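Uronate isomerase (Caulobacter crescentus, PDB 2Q01) catalyses the interconversion of D-glucuronate with D-fructuronate and of D-galacturonate with D-tagaturonate, in pentose and glucuronate metabolism. Local coordinates at residues Glu11-Pro16 with Arg428-Arg433; Arg212-Phe217 with Asp224-Lys229; Gly395-Arg400 with Ser437-Arg442. All coordinates share one frame; numbering follows the deposited sequence.

Contact 1: residues Glu11-Pro16 with Arg428-Arg433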
loop_
_atom_site.group_PDB
_atom_site.type_symbol
_atom_site.label_atom_id
_atom_site.label_comp_id
_atom_site.label_asym_id
_atom_site.label_seq_id
_atom_site.Cartn_x
_atom_site.Cartn_y
_atom_site.Cartn_z
ATOM N N GLU B 11 -13.902 28.141 5.021
ATOM C CA GLU B 11 -14.484 27.984 3.681
ATOM C C GLU B 11 -13.620 27.120 2.775
ATOM O O GLU B 11 -14.131 26.479 1.862
ATOM C CB GLU B 11 -14.648 29.341 2.994
ATOM C CG GLU B 11 -15.482 30.377 3.726
ATOM C CD GLU B 11 -15.503 31.716 2.997
ATOM O OE1 GLU B 11 -16.354 32.566 3.334
ATOM O OE2 GLU B 11 -14.670 31.918 2.083
ATOM N N ASP B 12 -12.311 27.137 3.020
ATOM C CA ASP B 12 -11.332 26.476 2.162
ATOM C C ASP B 12 -10.811 25.175 2.753
ATOM O O ASP B 12 -9.698 24.758 2.443
ATOM C CB ASP B 12 -10.154 27.413 1.888
ATOM C CG ASP B 12 -10.506 28.545 0.946
ATOM O OD1 ASP B 12 -9.883 29.618 1.079
ATOM O OD2 ASP B 12 -11.388 28.370 0.073
ATOM N N ARG B 13 -11.613 24.544 3.604
ATOM C CA ARG B 13 -11.249 23.274 4.223
ATOM C C ARG B 13 -11.084 22.171 3.174
ATOM O O ARG B 13 -11.786 22.156 2.158
ATOM C CB ARG B 13 -12.291 22.871 5.272
ATOM C CG ARG B 13 -13.702 22.765 4.730
ATOM C CD ARG B 13 -14.719 22.465 5.808
ATOM N NE ARG B 13 -16.075 22.402 5.266
ATOM C CZ ARG B 13 -16.862 23.456 5.072
ATOM N NH1 ARG B 13 -16.441 24.677 5.374
ATOM N NH2 ARG B 13 -18.077 23.291 4.572
ATOM N N LEU B 14 -10.125 21.277 3.420
ATOM C CA LEU B 14 -9.837 20.111 2.557
ATOM C C LEU B 14 -9.167 20.416 1.200
ATOM O O LEU B 14 -8.752 19.497 0.491
ATOM C CB LEU B 14 -11.073 19.191 2.389
ATOM C CG LEU B 14 -11.872 18.799 3.649
ATOM C CD1 LEU B 14 -13.178 18.133 3.292
ATOM C CD2 LEU B 14 -11.074 17.925 4.578
ATOM N N PHE B 15 -9.056 21.697 0.848
ATOM C CA PHE B 15 -8.314 22.114 -0.346
ATOM C C PHE B 15 -6.833 22.167 0.009
ATOM O O PHE B 15 -6.497 22.448 1.162
ATOM C CB PHE B 15 -8.779 23.492 -0.842
ATOM C CG PHE B 15 -10.233 23.555 -1.223
ATOM C CD1 PHE B 15 -10.891 22.445 -1.767
ATOM C CD2 PHE B 15 -10.944 24.738 -1.052
ATOM C CE1 PHE B 15 -12.237 22.511 -2.112
ATOM C CE2 PHE B 15 -12.298 24.821 -1.400
ATOM C CZ PHE B 15 -12.948 23.706 -1.929
ATOM N N PRO B 16 -5.939 21.904 -0.969
ATOM C CA PRO B 16 -4.499 21.943 -0.685
ATOM C C PRO B 16 -4.053 23.348 -0.294
ATOM O O PRO B 16 -4.724 24.323 -0.631
ATOM C CB PRO B 16 -3.865 21.557 -2.027
ATOM C CG PRO B 16 -4.945 20.883 -2.792
ATOM C CD PRO B 16 -6.199 21.569 -2.381
ATOM N N ARG B 428 -20.977 14.693 4.753
ATOM C CA ARG B 428 -20.184 13.656 4.087
ATOM C C ARG B 428 -20.066 13.872 2.589
ATOM O O ARG B 428 -19.018 13.604 1.998
ATOM C CB ARG B 428 -20.783 12.273 4.359
ATOM C CG ARG B 428 -20.490 11.751 5.744
ATOM C CD ARG B 428 -21.466 10.661 6.141
ATOM N NE ARG B 428 -21.338 10.303 7.555
ATOM C CZ ARG B 428 -20.474 9.415 8.038
ATOM N NH1 ARG B 428 -19.642 8.772 7.229
ATOM N NH2 ARG B 428 -20.443 9.169 9.342
ATOM N N HIS B 429 -21.155 14.332 1.980
ATOM C CA HIS B 429 -21.167 14.685 0.564
ATOM C C HIS B 429 -20.351 15.930 0.260
ATOM O O HIS B 429 -19.751 16.015 -0.803
ATOM C CB HIS B 429 -22.595 14.838 0.046
ATOM C CG HIS B 429 -23.173 13.567 -0.486
ATOM N ND1 HIS B 429 -23.728 12.604 0.328
ATOM C CD2 HIS B 429 -23.268 13.091 -1.749
ATOM C CE1 HIS B 429 -24.143 11.592 -0.410
ATOM N NE2 HIS B 429 -23.879 11.864 -1.674
ATOM N N ASP B 430 -20.319 16.878 1.197
ATOM C CA ASP B 430 -19.465 18.060 1.081
ATOM C C ASP B 430 -17.980 17.703 1.074
ATOM O O ASP B 430 -17.218 18.251 0.274
ATOM C CB ASP B 430 -19.744 19.062 2.200
ATOM C CG ASP B 430 -19.234 20.446 1.867
ATOM O OD1 ASP B 430 -18.187 20.852 2.414
ATOM O OD2 ASP B 430 -19.870 21.119 1.034
ATOM N N VAL B 431 -17.580 16.790 1.964
ATOM C CA VAL B 431 -16.203 16.273 2.019
ATOM C C VAL B 431 -15.815 15.611 0.692
ATOM O O VAL B 431 -14.726 15.846 0.173
ATOM C CB VAL B 431 -16.023 15.274 3.197
ATOM C CG1 VAL B 431 -14.685 14.528 3.129
ATOM C CG2 VAL B 431 -16.141 15.983 4.508
ATOM N N ALA B 432 -16.725 14.807 0.141
ATOM C CA ALA B 432 -16.523 14.158 -1.161
ATOM C C ALA B 432 -16.259 15.172 -2.260
ATOM O O ALA B 432 -15.357 14.994 -3.073
ATOM C CB ALA B 432 -17.730 13.323 -1.517
ATOM N N ARG B 433 -17.050 16.241 -2.263
ATOM C CA ARG B 433 -16.956 17.298 -3.271
ATOM C C ARG B 433 -15.672 18.134 -3.188
ATOM O O ARG B 433 -15.110 18.496 -4.221
ATOM C CB ARG B 433 -18.205 18.172 -3.214
ATOM C CG ARG B 433 -19.452 17.422 -3.673
ATOM C CD ARG B 433 -20.752 18.104 -3.273
ATOM N NE ARG B 433 -21.885 17.285 -3.702
ATOM C CZ ARG B 433 -23.145 17.698 -3.794
ATOM N NH1 ARG B 433 -23.485 18.942 -3.479
ATOM N NH2 ARG B 433 -24.073 16.854 -4.213
HETATM O O HOH W 1 -17.179 19.660 5.138
#

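Contact 2: residues Arg212-Phe217 with Asp224-Lys229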
loop_
_atom_site.group_PDB
_atom_site.type_symbol
_atom_site.label_atom_id
_atom_site.label_comp_id
_atom_site.label_asym_id
_atom_site.label_seq_id
_atom_site.Cartn_x
_atom_site.Cartn_y
_atom_site.Cartn_z
ATOM N N ARG B 212 -34.050 -17.851 11.380
ATOM C CA ARG B 212 -35.196 -16.953 11.491
ATOM C C ARG B 212 -35.389 -16.145 10.208
ATOM O O ARG B 212 -36.520 -15.874 9.816
ATOM C CB ARG B 212 -35.064 -16.025 12.699
ATOM C CG ARG B 212 -36.388 -15.422 13.162
ATOM C CD ARG B 212 -36.362 -15.040 14.639
ATOM N NE ARG B 212 -36.190 -16.201 15.518
ATOM C CZ ARG B 212 -36.406 -16.199 16.832
ATOM N NH1 ARG B 212 -36.214 -17.307 17.534
ATOM N NH2 ARG B 212 -36.818 -15.098 17.449
ATOM N N ALA B 213 -34.282 -15.781 9.560
ATOM C CA ALA B 213 -34.317 -15.062 8.290
ATOM C C ALA B 213 -34.974 -15.885 7.184
ATOM O O ALA B 213 -35.791 -15.361 6.436
ATOM C CB ALA B 213 -32.922 -14.638 7.873
ATOM N N PHE B 214 -34.616 -17.167 7.100
ATOM C CA PHE B 214 -35.212 -18.106 6.144
ATOM C C PHE B 214 -36.701 -18.311 6.387
ATOM O O PHE B 214 -37.471 -18.516 5.445
ATOM C CB PHE B 214 -34.519 -19.467 6.233
ATOM C CG PHE B 214 -33.443 -19.675 5.216
ATOM C CD1 PHE B 214 -32.129 -19.310 5.484
ATOM C CD2 PHE B 214 -33.736 -20.264 3.998
ATOM C CE1 PHE B 214 -31.132 -19.518 4.540
ATOM C CE2 PHE B 214 -32.757 -20.472 3.049
ATOM C CZ PHE B 214 -31.449 -20.102 3.318
ATOM N N GLU B 215 -37.088 -18.263 7.659
ATOM C CA GLU B 215 -38.462 -18.495 8.081
ATOM C C GLU B 215 -39.373 -17.376 7.592
ATOM O O GLU B 215 -40.399 -17.646 6.964
ATOM C CB GLU B 215 -38.527 -18.624 9.606
ATOM C CG GLU B 215 -39.619 -19.554 10.116
ATOM C CD GLU B 215 -39.521 -19.828 11.614
ATOM O OE1 GLU B 215 -39.899 -20.942 12.037
ATOM O OE2 GLU B 215 -39.068 -18.940 12.369
ATOM N N ARG B 216 -38.984 -16.128 7.852
ATOM C CA ARG B 216 -39.772 -14.979 7.399
ATOM C C ARG B 216 -39.567 -14.625 5.922
ATOM O O ARG B 216 -40.380 -13.907 5.345
ATOM C CB ARG B 216 -39.630 -13.760 8.330
ATOM C CG ARG B 216 -38.223 -13.351 8.687
ATOM C CD ARG B 216 -38.211 -12.507 9.958
ATOM N NE ARG B 216 -38.716 -11.151 9.738
ATOM C CZ ARG B 216 -37.991 -10.039 9.866
ATOM N NH1 ARG B 216 -36.715 -10.101 10.228
ATOM N NH2 ARG B 216 -38.550 -8.856 9.640
ATOM N N PHE B 217 -38.503 -15.152 5.315
ATOM C CA PHE B 217 -38.298 -15.108 3.856
ATOM C C PHE B 217 -39.390 -15.922 3.144
ATOM O O PHE B 217 -39.865 -15.531 2.078
ATOM C CB PHE B 217 -36.883 -15.618 3.529
ATOM C CG PHE B 217 -36.507 -15.615 2.057
ATOM C CD1 PHE B 217 -35.646 -16.591 1.569
ATOM C CD2 PHE B 217 -36.952 -14.632 1.177
ATOM C CE1 PHE B 217 -35.268 -16.612 0.230
ATOM C CE2 PHE B 217 -36.586 -14.652 -0.165
ATOM C CZ PHE B 217 -35.736 -15.639 -0.634
ATOM N N ASP B 224 -41.794 -22.210 -1.051
ATOM C CA ASP B 224 -41.027 -23.244 -0.361
ATOM C C ASP B 224 -39.552 -22.876 -0.468
ATOM O O ASP B 224 -38.881 -23.150 -1.461
ATOM C CB ASP B 224 -41.305 -24.645 -0.926
ATOM C CG ASP B 224 -40.614 -25.756 -0.126
ATOM O OD1 ASP B 224 -40.265 -25.538 1.057
ATOM O OD2 ASP B 224 -40.426 -26.858 -0.685
ATOM N N VAL B 225 -39.071 -22.253 0.594
ATOM C CA VAL B 225 -37.771 -21.609 0.633
ATOM C C VAL B 225 -36.623 -22.589 0.929
ATOM O O VAL B 225 -35.454 -22.323 0.620
ATOM C CB VAL B 225 -37.867 -20.396 1.601
ATOM C CG1 VAL B 225 -36.788 -20.380 2.643
ATOM C CG2 VAL B 225 -37.920 -19.126 0.816
ATOM N N TYR B 226 -36.983 -23.746 1.477
ATOM C CA TYR B 226 -36.024 -24.799 1.805
ATOM C C TYR B 226 -35.895 -25.833 0.675
ATOM O O TYR B 226 -35.460 -26.960 0.902
ATOM C CB TYR B 226 -36.403 -25.476 3.128
ATOM C CG TYR B 226 -36.641 -24.512 4.279
ATOM C CD1 TYR B 226 -35.577 -23.991 5.013
ATOM C CD2 TYR B 226 -37.936 -24.130 4.637
ATOM C CE1 TYR B 226 -35.795 -23.111 6.073
ATOM C CE2 TYR B 226 -38.165 -23.248 5.688
ATOM C CZ TYR B 226 -37.091 -22.744 6.402
ATOM O OH TYR B 226 -37.323 -21.876 7.445
ATOM N N SER B 227 -36.274 -25.433 -0.534
ATOM C CA SER B 227 -36.106 -26.245 -1.745
ATOM C C SER B 227 -35.608 -25.332 -2.865
ATOM O O SER B 227 -36.097 -24.212 -3.017
ATOM C CB SER B 227 -37.421 -26.929 -2.127
ATOM O OG SER B 227 -37.416 -27.350 -3.476
ATOM N N TRP B 228 -34.648 -25.826 -3.642
ATOM C CA TRP B 228 -33.784 -24.992 -4.497
ATOM C C TRP B 228 -34.451 -24.085 -5.531
ATOM O O TRP B 228 -34.281 -22.866 -5.479
ATOM C CB TRP B 228 -32.695 -25.849 -5.151
ATOM C CG TRP B 228 -31.779 -25.114 -6.097
ATOM C CD1 TRP B 228 -31.605 -25.372 -7.428
ATOM C CD2 TRP B 228 -30.904 -24.016 -5.786
ATOM N NE1 TRP B 228 -30.677 -24.511 -7.964
ATOM C CE2 TRP B 228 -30.231 -23.669 -6.978
ATOM C CE3 TRP B 228 -30.622 -23.294 -4.616
ATOM C CZ2 TRP B 228 -29.293 -22.630 -7.035
ATOM C CZ3 TRP B 228 -29.696 -22.262 -4.675
ATOM C CH2 TRP B 228 -29.038 -21.943 -5.877
ATOM N N LYS B 229 -35.204 -24.674 -6.455
ATOM C CA LYS B 229 -35.811 -23.912 -7.541
ATOM C C LYS B 229 -36.824 -22.879 -7.054
ATOM O O LYS B 229 -37.006 -21.836 -7.691
ATOM C CB LYS B 229 -36.427 -24.847 -8.590
ATOM C CG LYS B 229 -35.445 -25.229 -9.707
ATOM C CD LYS B 229 -35.877 -26.485 -10.462
ATOM C CE LYS B 229 -35.421 -27.760 -9.750
ATOM N NZ LYS B 229 -35.931 -28.989 -10.414
#

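Contact 3: residues Gly395-Arg400 with Ser437-Arg442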
loop_
_atom_site.group_PDB
_atom_site.type_symbol
_atom_site.label_atom_id
_atom_site.label_comp_id
_atom_site.label_asym_id
_atom_site.label_seq_id
_atom_site.Cartn_x
_atom_site.Cartn_y
_atom_site.Cartn_z
ATOM N N GLY B 395 -8.280 8.886 2.550
ATOM C CA GLY B 395 -8.723 7.660 1.894
ATOM C C GLY B 395 -9.257 7.895 0.497
ATOM O O GLY B 395 -8.883 7.187 -0.441
ATOM N N MET B 396 -10.131 8.886 0.355
ATOM C CA MET B 396 -10.692 9.232 -0.945
ATOM C C MET B 396 -9.603 9.695 -1.909
ATOM O O MET B 396 -9.648 9.398 -3.102
ATOM C CB MET B 396 -11.760 10.317 -0.799
ATOM C CG MET B 396 -12.796 10.026 0.274
ATOM S SD MET B 396 -13.900 11.421 0.573
ATOM C CE MET B 396 -15.295 10.593 1.331
ATOM N N MET B 397 -8.627 10.425 -1.381
ATOM C CA MET B 397 -7.511 10.905 -2.178
ATOM C C MET B 397 -6.675 9.739 -2.674
ATOM O O MET B 397 -6.304 9.707 -3.843
ATOM C CB MET B 397 -6.647 11.887 -1.375
ATOM C CG MET B 397 -5.570 12.615 -2.188
ATOM S SD MET B 397 -6.201 13.781 -3.426
ATOM C CE MET B 397 -7.031 14.987 -2.395
ATOM N N ARG B 398 -6.387 8.784 -1.787
ATOM C CA ARG B 398 -5.625 7.582 -2.150
ATOM C C ARG B 398 -6.340 6.766 -3.225
ATOM O O ARG B 398 -5.706 6.299 -4.170
ATOM C CB ARG B 398 -5.329 6.721 -0.927
ATOM C CG ARG B 398 -4.132 7.196 -0.120
ATOM C CD ARG B 398 -3.636 6.126 0.827
ATOM N NE ARG B 398 -4.611 5.799 1.868
ATOM C CZ ARG B 398 -4.674 6.389 3.059
ATOM N NH1 ARG B 398 -5.596 6.011 3.940
ATOM N NH2 ARG B 398 -3.823 7.360 3.372
ATOM N N PHE B 399 -7.657 6.622 -3.081
ATOM C CA PHE B 399 -8.490 6.033 -4.111
ATOM C C PHE B 399 -8.252 6.726 -5.454
ATOM O O PHE B 399 -7.839 6.073 -6.404
ATOM C CB PHE B 399 -9.966 6.077 -3.702
ATOM C CG PHE B 399 -10.905 5.532 -4.747
ATOM C CD1 PHE B 399 -11.632 6.389 -5.568
ATOM C CD2 PHE B 399 -11.061 4.163 -4.914
ATOM C CE1 PHE B 399 -12.498 5.888 -6.539
ATOM C CE2 PHE B 399 -11.929 3.654 -5.882
ATOM C CZ PHE B 399 -12.643 4.516 -6.694
ATOM N N ARG B 400 -8.467 8.043 -5.512
ATOM C CA ARG B 400 -8.260 8.828 -6.744
ATOM C C ARG B 400 -6.837 8.742 -7.303
ATOM O O ARG B 400 -6.656 8.669 -8.516
ATOM C CB ARG B 400 -8.650 10.304 -6.551
ATOM C CG ARG B 400 -10.153 10.580 -6.421
ATOM C CD ARG B 400 -10.949 10.197 -7.678
ATOM N NE ARG B 400 -12.393 10.310 -7.447
ATOM C CZ ARG B 400 -13.335 9.680 -8.151
ATOM N NH1 ARG B 400 -14.615 9.859 -7.842
ATOM N NH2 ARG B 400 -13.012 8.870 -9.155
ATOM N N SER B 437 -12.549 17.981 -5.775
ATOM C CA SER B 437 -12.106 19.284 -6.273
ATOM C C SER B 437 -10.606 19.473 -6.100
ATOM O O SER B 437 -9.946 19.952 -7.015
ATOM C CB SER B 437 -12.853 20.422 -5.589
ATOM O OG SER B 437 -14.213 20.400 -5.961
ATOM N N ALA B 438 -10.083 19.083 -4.936
ATOM C CA ALA B 438 -8.648 19.146 -4.642
ATOM C C ALA B 438 -7.805 18.276 -5.573
ATOM O O ALA B 438 -6.731 18.693 -6.018
ATOM C CB ALA B 438 -8.397 18.758 -3.200
ATOM N N PHE B 439 -8.296 17.071 -5.864
ATOM C CA PHE B 439 -7.575 16.129 -6.714
ATOM C C PHE B 439 -7.510 16.593 -8.164
ATOM O O PHE B 439 -6.442 16.572 -8.777
ATOM C CB PHE B 439 -8.188 14.725 -6.625
ATOM C CG PHE B 439 -7.578 13.744 -7.584
ATOM C CD1 PHE B 439 -6.288 13.255 -7.371
ATOM C CD2 PHE B 439 -8.288 13.313 -8.707
ATOM C CE1 PHE B 439 -5.709 12.348 -8.262
ATOM C CE2 PHE B 439 -7.720 12.406 -9.602
ATOM C CZ PHE B 439 -6.426 11.926 -9.381
ATOM N N LEU B 440 -8.661 16.992 -8.703
ATOM C CA LEU B 440 -8.757 17.583 -10.036
ATOM C C LEU B 440 -7.917 18.857 -10.184
ATOM O O LEU B 440 -7.276 19.064 -11.218
ATOM C CB LEU B 440 -10.218 17.882 -10.366
ATOM C CG LEU B 440 -11.068 16.931 -11.217
ATOM C CD1 LEU B 440 -10.513 15.526 -11.273
ATOM C CD2 LEU B 440 -12.508 16.925 -10.716
ATOM N N ALA B 441 -7.919 19.692 -9.144
ATOM C CA ALA B 441 -7.107 20.916 -9.090
ATOM C C ALA B 441 -5.615 20.655 -9.196
ATOM O O ALA B 441 -4.895 21.439 -9.809
ATOM C CB ALA B 441 -7.383 21.660 -7.826
ATOM N N ARG B 442 -5.153 19.555 -8.600
ATOM C CA ARG B 442 -3.747 19.168 -8.697
ATOM C C ARG B 442 -3.411 18.667 -10.097
ATOM O O ARG B 442 -2.282 18.831 -10.558
ATOM C CB ARG B 442 -3.397 18.103 -7.666
ATOM C CG ARG B 442 -2.018 18.295 -7.052
ATOM C CD ARG B 442 -1.156 17.050 -7.168
ATOM N NE ARG B 442 -1.745 15.882 -6.518
ATOM C CZ ARG B 442 -1.370 14.628 -6.757
ATOM N NH1 ARG B 442 -0.404 14.373 -7.635
ATOM N NH2 ARG B 442 -1.964 13.628 -6.120
#

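Contact 1: residues Glu11-Pro16 with Arg428-Arg433
Leu-14 and Val-431 mark the nearest backbone approach, with their CA atoms 7.5 Å apart, where a type II beta turn from Asp-12 to Phe-15 lies against one side of segment 428-433 of helix 425-445. Arg-13 and Leu-14, the middle pair of the turn, make the contact. Leu-14 has a positive phi (72°), as the third residue of a type II turn does. Its CD1 methyl rests on Val-431, 3.8 Å from Val-431 CA and 3.9 Å from Val-431 CG2. Val-431 CG1 is equally near, so one methyl touches both branches of the valine and the helix backbone.

Beside this apolar patch, Arg-13 reaches Asp-430. Its CG lies between the backbone N and the carbonyl carbon (chi1 57°), and from there the chain runs extended to NE. The two side chains meet at about a right angle. Arg-13 NH2 forms a salt bridge to Asp-430 OD1 at 3.3 Å. The bond is bent, 136° at the hydrogen. It arrives from above the carboxylate plane, and Asp-430 OD1 is itself tilted out of the guanidinium plane. A water completes the link: it accepts from Arg-13 NE at 3.0 Å, in the guanidinium plane, and donates to Asp-430 OD1 at 3.1 Å.

Both polar groups have further partners. Arg-13 NH1 bonds to His-10 O. Asp-430 OD1 also pairs with Arg-434, and Asp-430 OD2 bonds to Tyr-29 OH. The backbone of Leu-14 hydrogen-bonds to a second subunit, so the turn is also part of a subunit interface.

Chemically, the carboxylate of Asp-430 faces two arginines and a tyrosine hydroxyl, a setting likely to favour its charged form. The long, bent direct bond and the bridging water tie the N-terminal turn to the helix.

Contact 2: residues Arg212-Phe217 with Asp224-Lys229
Phe-217 meets Val-225, and Tyr-226 meets Phe-214, through different first torsions: CG of Phe-217 is anti to its backbone N (chi1 -179°), while CG of Tyr-226 lies beside its own N and opposite the carbonyl carbon (chi1 -51°). The first presents a ring face to Val-225. The second brings the Tyr-226 ring atom CE1 up to Phe-214 CB.

Val-225 and Tyr-226 are the middle residues of a type I beta turn from Asp-224 to Ser-227, which packs on segment 212-217 of helix 210-221. Val-225 divides its two methyls between two rings. Its CG1 meets the edge of Phe-214, with Val-225 CG1 3.3 Å from Phe-214 CD2, near the ring plane. Its CG2 sits over one face of Phe-217, with Val-225 CG2 3.5 Å from Phe-217 CD1.

The rings of Phe-214 and Tyr-226 are near parallel, with planes at 21°, but slid apart. Their centroids are 5.9 Å apart and they barely overlap. Contact is made instead by Tyr-226 CE1, 3.9 Å from Phe-214 CB. Tyr-226 OH passes beside the helix backbone, 3.6 Å from Glu-215 CA.

Two more rings adjoin the group: Phe-205 meets Phe-214, and His-235 meets Phe-217. An alanine in place of the phenylalanine that meets Val-225 CG1 would keep CB beside the tyrosine but is likely to leave that methyl and Phe-205 without the ring they pack on, opening a gap in this buried cluster.

No hydrogen bond joins the two segments. Between them the contact is apolar and aromatic, with the valine buried and the tyrosine at the margin.

Contact 3: residues Gly395-Arg400 with Ser437-Arg442
Ala-438 opens the contact on the second helix, where its CB is 4.1 Å from Met-397 CE. Phe-439 comes next and carries most of the meeting. The Met-397 sulfur lies beside it, with Met-397 SD 3.9 Å from Phe-439 CB. This is a Met-aromatic contact in which the sulfur stands oblique to the ring, 5.2 Å from SD to the Phe-439 centroid. Met-397 reaches there by bends at chi2 and chi3.

Over the face of Phe-439 sits the CB of Arg-400, 3.6 Å from the ring centroid and only 6° off its normal, a CH-pi contact. Arg-400 O touches the far end of the ring, 3.4 Å from Phe-439 CZ. The Arg-400 chain then bends at chi2 (-63°), carrying the guanidinium toward Thr-412 (a weak hydrogen bond) and Asp-436 (a long, weak ion pair).

One turn on, Arg-442 does not touch segment 395-400; it forms salt bridges with Glu-401 and with Glu-394 of a third subunit.

The two helix segments have axes 10.4 Å apart and cross at -41°. Phe-439 packs against Met-397 and Arg-400. Helix 393-407 follows the last strand of a parallel sheet, consistent with an outer helix of the TIM-barrel fold.

In the fold
Contacts 1 and 3 share helix 425-445 and form one continuous region, with centres 11 Å apart. They meet where Pro-16 CD lies 3.7 Å from Ala-438 CB, and Val-431 packs on Met-396. Along the chain their segments alternate, and both touch the second subunit. Contact 2 is separate. Its centre is 46 Å from that of contact 1 and 45 Å from that of contact 3, on the opposite side of the chain's centre. In sequence it lies between the two segments of contact 1. A bound potassium ion lies about 13 Å from the side chain of Arg-400, too far for coordination. The residues seen to bind potassium, Ala-375, Tyr-378, Leu-381 and Asn-411, lie outside all three contacts.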